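Long-range contacts in putative LacI-family transcriptional regulator (Bacteroides fragilis, PDB 3GBV), which probably regulates transcription as a LacI-family protein, with a periplasmic-binding-protein-like domain that may sense a small effector: residues A[124-129]-A[162-167]; A[116-121]-A[157-162]. All blocks are in the same frame, centred on the assembly; numbering follows the deposited sequence.

Contact 1 of 2, residues A[124-129]-A[162-167]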
loop_
_atom_site.group_PDB
_atom_site.type_symbol
_atom_site.label_atom_id
_atom_site.label_comp_id
_atom_site.label_asym_id
_atom_site.label_seq_id
_atom_site.Cartn_x
_atom_site.Cartn_y
_atom_site.Cartn_z
ATOM N N ALA A 124 -5.991 -8.429 9.422
ATOM C CA ALA A 124 -4.929 -8.487 10.421
ATOM C C ALA A 124 -4.796 -9.905 10.950
ATOM O O ALA A 124 -3.692 -10.373 11.198
ATOM C CB ALA A 124 -5.221 -7.521 11.561
ATOM N N ALA A 125 -5.928 -10.584 11.100
ATOM C CA ALA A 125 -5.953 -11.960 11.578
ATOM C C ALA A 125 -5.247 -12.874 10.583
ATOM O O ALA A 125 -4.437 -13.718 10.975
ATOM C CB ALA A 125 -7.389 -12.423 11.780
ATOM N N ARG A 126 -5.568 -12.706 9.300
ATOM C CA ARG A 126 -4.951 -13.497 8.236
ATOM C C ARG A 126 -3.436 -13.364 8.307
ATOM O O ARG A 126 -2.713 -14.358 8.312
ATOM C CB ARG A 126 -5.441 -13.012 6.861
ATOM C CG ARG A 126 -4.580 -13.431 5.655
ATOM C CD ARG A 126 -4.554 -14.928 5.464
ATOM N NE ARG A 126 -3.667 -15.343 4.371
ATOM C CZ ARG A 126 -3.899 -15.137 3.074
ATOM N NH1 ARG A 126 -4.997 -14.511 2.672
ATOM N NH2 ARG A 126 -3.035 -15.581 2.169
HETATM N N MSE A 127 -2.958 -12.128 8.377
HETATM C CA MSE A 127 -1.514 -11.876 8.416
HETATM C C MSE A 127 -0.838 -12.429 9.665
HETATM O O MSE A 127 0.293 -12.914 9.599
HETATM C CB MSE A 127 -1.210 -10.372 8.306
HETATM C CG MSE A 127 -1.719 -9.699 7.029
HETATM SE SE MSE A 127 -1.043 -10.633 5.455
HETATM C CE MSE A 127 0.932 -10.357 5.591
ATOM N N LEU A 128 -1.515 -12.341 10.805
ATOM C CA LEU A 128 -0.948 -12.850 12.046
ATOM C C LEU A 128 -0.807 -14.371 11.997
ATOM O O LEU A 128 0.185 -14.935 12.473
ATOM C CB LEU A 128 -1.819 -12.476 13.242
ATOM C CG LEU A 128 -1.248 -12.961 14.579
ATOM C CD1 LEU A 128 -0.076 -12.075 14.965
ATOM C CD2 LEU A 128 -2.317 -12.926 15.657
HETATM N N MSE A 129 -1.802 -15.030 11.417
HETATM C CA MSE A 129 -1.795 -16.487 11.321
HETATM C C MSE A 129 -0.777 -17.037 10.327
HETATM O O MSE A 129 -0.453 -18.221 10.363
HETATM C CB MSE A 129 -3.197 -16.988 10.976
HETATM C CG MSE A 129 -4.169 -16.761 12.108
HETATM SE SE MSE A 129 -3.447 -17.653 13.732
HETATM C CE MSE A 129 -2.764 -16.239 14.828
ATOM N N ARG A 162 -11.549 -11.615 15.578
ATOM C CA ARG A 162 -12.072 -12.815 16.205
ATOM C C ARG A 162 -12.902 -13.649 15.233
ATOM O O ARG A 162 -12.935 -14.877 15.338
ATOM C CB ARG A 162 -12.906 -12.446 17.436
ATOM C CG ARG A 162 -12.112 -11.788 18.575
ATOM C CD ARG A 162 -13.044 -11.290 19.685
ATOM N NE ARG A 162 -12.338 -10.525 20.716
ATOM C CZ ARG A 162 -11.524 -11.041 21.638
ATOM N NH1 ARG A 162 -11.290 -12.346 21.694
ATOM N NH2 ARG A 162 -10.919 -10.238 22.495
ATOM N N GLN A 163 -13.566 -12.996 14.281
ATOM C CA GLN A 163 -14.370 -13.739 13.321
ATOM C C GLN A 163 -13.462 -14.629 12.482
ATOM O O GLN A 163 -13.740 -15.815 12.292
ATOM C CB GLN A 163 -15.146 -12.801 12.398
ATOM C CG GLN A 163 -16.226 -13.519 11.597
ATOM C CD GLN A 163 -16.961 -12.605 10.633
ATOM O OE1 GLN A 163 -17.365 -11.488 10.992
ATOM N NE2 GLN A 163 -17.149 -13.076 9.401
ATOM N N TYR A 164 -12.376 -14.048 11.977
ATOM C CA TYR A 164 -11.428 -14.802 11.169
ATOM C C TYR A 164 -10.865 -15.965 11.987
ATOM O O TYR A 164 -10.756 -17.091 11.497
ATOM C CB TYR A 164 -10.264 -13.916 10.716
ATOM C CG TYR A 164 -9.282 -14.639 9.815
ATOM C CD1 TYR A 164 -9.358 -14.518 8.421
ATOM C CD2 TYR A 164 -8.297 -15.475 10.354
ATOM C CE1 TYR A 164 -8.477 -15.210 7.588
ATOM C CE2 TYR A 164 -7.421 -16.176 9.534
ATOM C CZ TYR A 164 -7.518 -16.035 8.151
ATOM O OH TYR A 164 -6.671 -16.724 7.330
HETATM N N MSE A 165 -10.491 -15.679 13.229
HETATM C CA MSE A 165 -9.935 -16.706 14.102
HETATM C C MSE A 165 -10.953 -17.827 14.330
HETATM O O MSE A 165 -10.592 -18.995 14.430
HETATM C CB MSE A 165 -9.537 -16.102 15.448
HETATM C CG MSE A 165 -8.494 -15.009 15.367
HETATM SE SE MSE A 165 -6.789 -15.826 14.790
HETATM C CE MSE A 165 -6.243 -16.822 16.420
ATOM N N GLN A 166 -12.228 -17.472 14.427
ATOM C CA GLN A 166 -13.259 -18.484 14.630
ATOM C C GLN A 166 -13.395 -19.341 13.369
ATOM O O GLN A 166 -13.487 -20.566 13.436
ATOM C CB GLN A 166 -14.600 -17.820 14.951
ATOM C CG GLN A 166 -14.816 -17.479 16.419
ATOM C CD GLN A 166 -15.963 -16.503 16.630
ATOM O OE1 GLN A 166 -16.941 -16.499 15.878
ATOM N NE2 GLN A 166 -15.853 -15.674 17.666
ATOM N N GLU A 167 -13.384 -18.690 12.215
ATOM C CA GLU A 167 -13.533 -19.397 10.951
ATOM C C GLU A 167 -12.316 -20.219 10.525
ATOM O O GLU A 167 -12.468 -21.214 9.818
ATOM C CB GLU A 167 -13.870 -18.400 9.840
ATOM C CG GLU A 167 -15.054 -17.480 10.143
ATOM C CD GLU A 167 -15.270 -16.443 9.044
ATOM O OE1 GLU A 167 -14.262 -15.889 8.556
ATOM O OE2 GLU A 167 -16.434 -16.177 8.675
#
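The phenol ring of Y164 lays one face against the backbone of helix 117-131: R126 N sits 3.8 Å above the Y164 ring plane, over its centre, and A125 C lies nearer the rim. H168 stacks on the same ring and Y122 meets it edge-to-face, so two further aromatic residues pack on the tyrosine besides the helix. The guanidinium plane of R126 is nearly parallel to the ring, 11° apart, and the two groups meet obliquely near Y164 OH.

With CG anti to the backbone N (chi1 -177°), Y164 reaches straight across. Its CB comes 3.4 Å from A125 CB, a tight pairing, while its hydroxyl end crosses R126 obliquely, with R126 CD 3.3 Å from Y164 OH. One turn beyond A125, M129 meets M165, the residue after Y164; both are selenomethionines and cross at about a right angle. M129 CG is 3.9 Å from M165 SE, the two SE atoms are 4.0 Å apart, and the methyls also touch; I138 of the neighbouring strand packs on both chains.

The segment axes approach to 8.9 Å at 52°, as two helices against one sheet of a Rossmann-like periplasmic-binding-protein lobe. Between these segments the cohesion is apolar and dispersive, the labelled methionines packing selenium to selenium, whereas the charge of R126 is spent outward, in a salt bridge to E289 of the second subunit.

Contact 2 of 2, residues A[116-121]-A[157-162]; sequences NSHQSG and REIGFR
R157 has CG anti to its carbonyl carbon (chi1 -82°) and then runs extended, which lays CG 3.3 Å from S117 O and carries the guanidinium past S120. H118, with CG anti to the backbone N (chi1 -170°), swings its imidazole alongside the other helix, so that CD2 comes 3.5 Å from G160 CA and I159 CG2 touches the ring at its edge.

Between these side chains the backbones themselves meet. G121 CA stands 3.2 Å from R157 O and G160 CA 3.4 Å from H118 O, both as nearly straight CA-H...O contacts, and R157 CA makes a third with S117 O at 3.1 Å. A CB on either glycine would clash with the carbonyl facing it, so the pair of glycines is what permits an axis distance of 6.4 Å at a crossing of -46°. This is a right-handed parallel crossing of the GASright type, with S117 and G121 as a small-xxx-small pair and CA-H...O contacts running both ways, set at the N-terminal end of helix 117-131, in the lobe that carries strand 137-144. N116 caps that end, its OD1 accepting from Q119 N at 2.8 Å.

S120 OG, buried, bonds to Q115 and Y231, while R157 NE is taken by Q153. An ethanediol, probably from the crystallisation liquor, lies about 3 Å from the R157 side chain. F161 turns its ring edge toward G121 O.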
loop_
_atom_site.group_PDB
_atom_site.type_symbol
_atom_site.label_atom_id
_atom_site.label_comp_id
_atom_site.label_asym_id
_atom_site.label_seq_id
_atom_site.Cartn_x
_atom_site.Cartn_y
_atom_site.Cartn_z
ATOM N N ASN A 116 -12.358 0.299 7.044
ATOM C CA ASN A 116 -13.514 -0.510 7.313
ATOM C C ASN A 116 -12.908 -1.365 8.444
ATOM O O ASN A 116 -12.190 -2.346 8.191
ATOM C CB ASN A 116 -13.845 -1.378 6.105
ATOM C CG ASN A 116 -14.908 -2.403 6.419
ATOM O OD1 ASN A 116 -14.794 -3.151 7.391
ATOM N ND2 ASN A 116 -15.951 -2.444 5.598
ATOM N N SER A 117 -13.167 -0.946 9.681
ATOM C CA SER A 117 -12.627 -1.594 10.865
ATOM C C SER A 117 -12.802 -3.110 10.907
ATOM O O SER A 117 -11.875 -3.839 11.275
ATOM C CB SER A 117 -13.238 -0.965 12.116
ATOM O OG SER A 117 -14.654 -1.044 12.078
ATOM N N HIS A 118 -13.981 -3.582 10.518
ATOM C CA HIS A 118 -14.254 -5.009 10.522
ATOM C C HIS A 118 -13.300 -5.750 9.589
ATOM O O HIS A 118 -12.669 -6.726 9.988
ATOM C CB HIS A 118 -15.708 -5.274 10.111
ATOM C CG HIS A 118 -16.145 -6.691 10.323
ATOM N ND1 HIS A 118 -16.447 -7.543 9.281
ATOM C CD2 HIS A 118 -16.309 -7.415 11.457
ATOM C CE1 HIS A 118 -16.776 -8.728 9.763
ATOM N NE2 HIS A 118 -16.701 -8.678 11.081
ATOM N N GLN A 119 -13.193 -5.268 8.353
ATOM C CA GLN A 119 -12.322 -5.875 7.346
ATOM C C GLN A 119 -10.847 -5.720 7.698
ATOM O O GLN A 119 -10.044 -6.594 7.393
ATOM C CB GLN A 119 -12.575 -5.242 5.977
ATOM C CG GLN A 119 -11.860 -5.919 4.824
ATOM C CD GLN A 119 -12.346 -7.338 4.598
ATOM O OE1 GLN A 119 -13.536 -7.626 4.762
ATOM N NE2 GLN A 119 -11.435 -8.230 4.206
ATOM N N SER A 120 -10.499 -4.603 8.331
ATOM C CA SER A 120 -9.119 -4.346 8.709
ATOM C C SER A 120 -8.654 -5.380 9.727
ATOM O O SER A 120 -7.515 -5.846 9.678
ATOM C CB SER A 120 -8.978 -2.939 9.291
ATOM O OG SER A 120 -7.647 -2.691 9.715
ATOM N N GLY A 121 -9.548 -5.744 10.640
ATOM C CA GLY A 121 -9.222 -6.723 11.658
ATOM C C GLY A 121 -9.176 -8.128 11.097
ATOM O O GLY A 121 -8.337 -8.937 11.498
ATOM N N ARG A 157 -12.352 -3.545 14.887
ATOM C CA ARG A 157 -11.244 -4.281 14.281
ATOM C C ARG A 157 -11.097 -5.608 15.004
ATOM O O ARG A 157 -10.861 -6.645 14.386
ATOM C CB ARG A 157 -9.920 -3.506 14.412
ATOM C CG ARG A 157 -9.699 -2.428 13.365
ATOM C CD ARG A 157 -8.471 -1.588 13.699
ATOM N NE ARG A 157 -8.285 -0.483 12.760
ATOM C CZ ARG A 157 -7.392 0.486 12.927
ATOM N NH1 ARG A 157 -6.612 0.477 14.002
ATOM N NH2 ARG A 157 -7.267 1.446 12.020
ATOM N N GLU A 158 -11.251 -5.559 16.322
ATOM C CA GLU A 158 -11.124 -6.742 17.153
ATOM C C GLU A 158 -12.201 -7.772 16.822
ATOM O O GLU A 158 -11.948 -8.976 16.824
ATOM C CB GLU A 158 -11.194 -6.351 18.633
ATOM C CG GLU A 158 -10.562 -7.382 19.530
ATOM C CD GLU A 158 -10.545 -6.964 20.983
ATOM O OE1 GLU A 158 -9.976 -5.895 21.299
ATOM O OE2 GLU A 158 -11.100 -7.717 21.809
ATOM N N ILE A 159 -13.404 -7.295 16.527
ATOM C CA ILE A 159 -14.504 -8.184 16.175
ATOM C C ILE A 159 -14.229 -8.918 14.855
ATOM O O ILE A 159 -14.537 -10.106 14.715
ATOM C CB ILE A 159 -15.837 -7.394 16.063
ATOM C CG1 ILE A 159 -16.280 -6.935 17.455
ATOM C CG2 ILE A 159 -16.921 -8.260 15.443
ATOM C CD1 ILE A 159 -17.508 -6.038 17.439
ATOM N N GLY A 160 -13.651 -8.212 13.890
ATOM C CA GLY A 160 -13.349 -8.836 12.613
ATOM C C GLY A 160 -12.217 -9.829 12.785
ATOM O O GLY A 160 -12.145 -10.861 12.108
ATOM N N PHE A 161 -11.323 -9.502 13.709
ATOM C CA PHE A 161 -10.182 -10.349 14.011
ATOM C C PHE A 161 -10.674 -11.691 14.580
ATOM O O PHE A 161 -10.279 -12.765 14.123
ATOM C CB PHE A 161 -9.295 -9.644 15.034
ATOM C CG PHE A 161 -8.097 -10.444 15.452
ATOM C CD1 PHE A 161 -6.936 -10.423 14.687
ATOM C CD2 PHE A 161 -8.124 -11.221 16.602
ATOM C CE1 PHE A 161 -5.817 -11.159 15.054
ATOM C CE2 PHE A 161 -7.002 -11.967 16.982
ATOM C CZ PHE A 161 -5.848 -11.931 16.203
ATOM N N ARG A 162 -11.549 -11.615 15.578
ATOM C CA ARG A 162 -12.072 -12.815 16.205
ATOM C C ARG A 162 -12.902 -13.649 15.233
ATOM O O ARG A 162 -12.935 -14.877 15.338
ATOM C CB ARG A 162 -12.906 -12.446 17.436
ATOM C CG ARG A 162 -12.112 -11.788 18.575
ATOM C CD ARG A 162 -13.044 -11.290 19.685
ATOM N NE ARG A 162 -12.338 -10.525 20.716
ATOM C CZ ARG A 162 -11.524 -11.041 21.638
ATOM N NH1 ARG A 162 -11.290 -12.346 21.694
ATOM N NH2 ARG A 162 -10.919 -10.238 22.495
#

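Both contacts join helix 117-131 to helix 152-168, one interface sampled at two points along its length. Contact 1 is core, four of its five touching residues buried and none exposed; contact 2 is buried at R157, S120, the glycines and F161 but has a more open margin at H118 and I159, the latter exposed. Nearer the chain centre, contact 2 presses backbone to backbone; where the segment axes stand wider, contact 1 fills the gap with an aromatic ring and selenomethionine chains. F161 packs on A125 and L128, linking them, and Q163 bonds weakly to H118. R126 of contact 1 reaches the second subunit itself; beside contact 2, Q119, not part of the crossing, bonds to its E289.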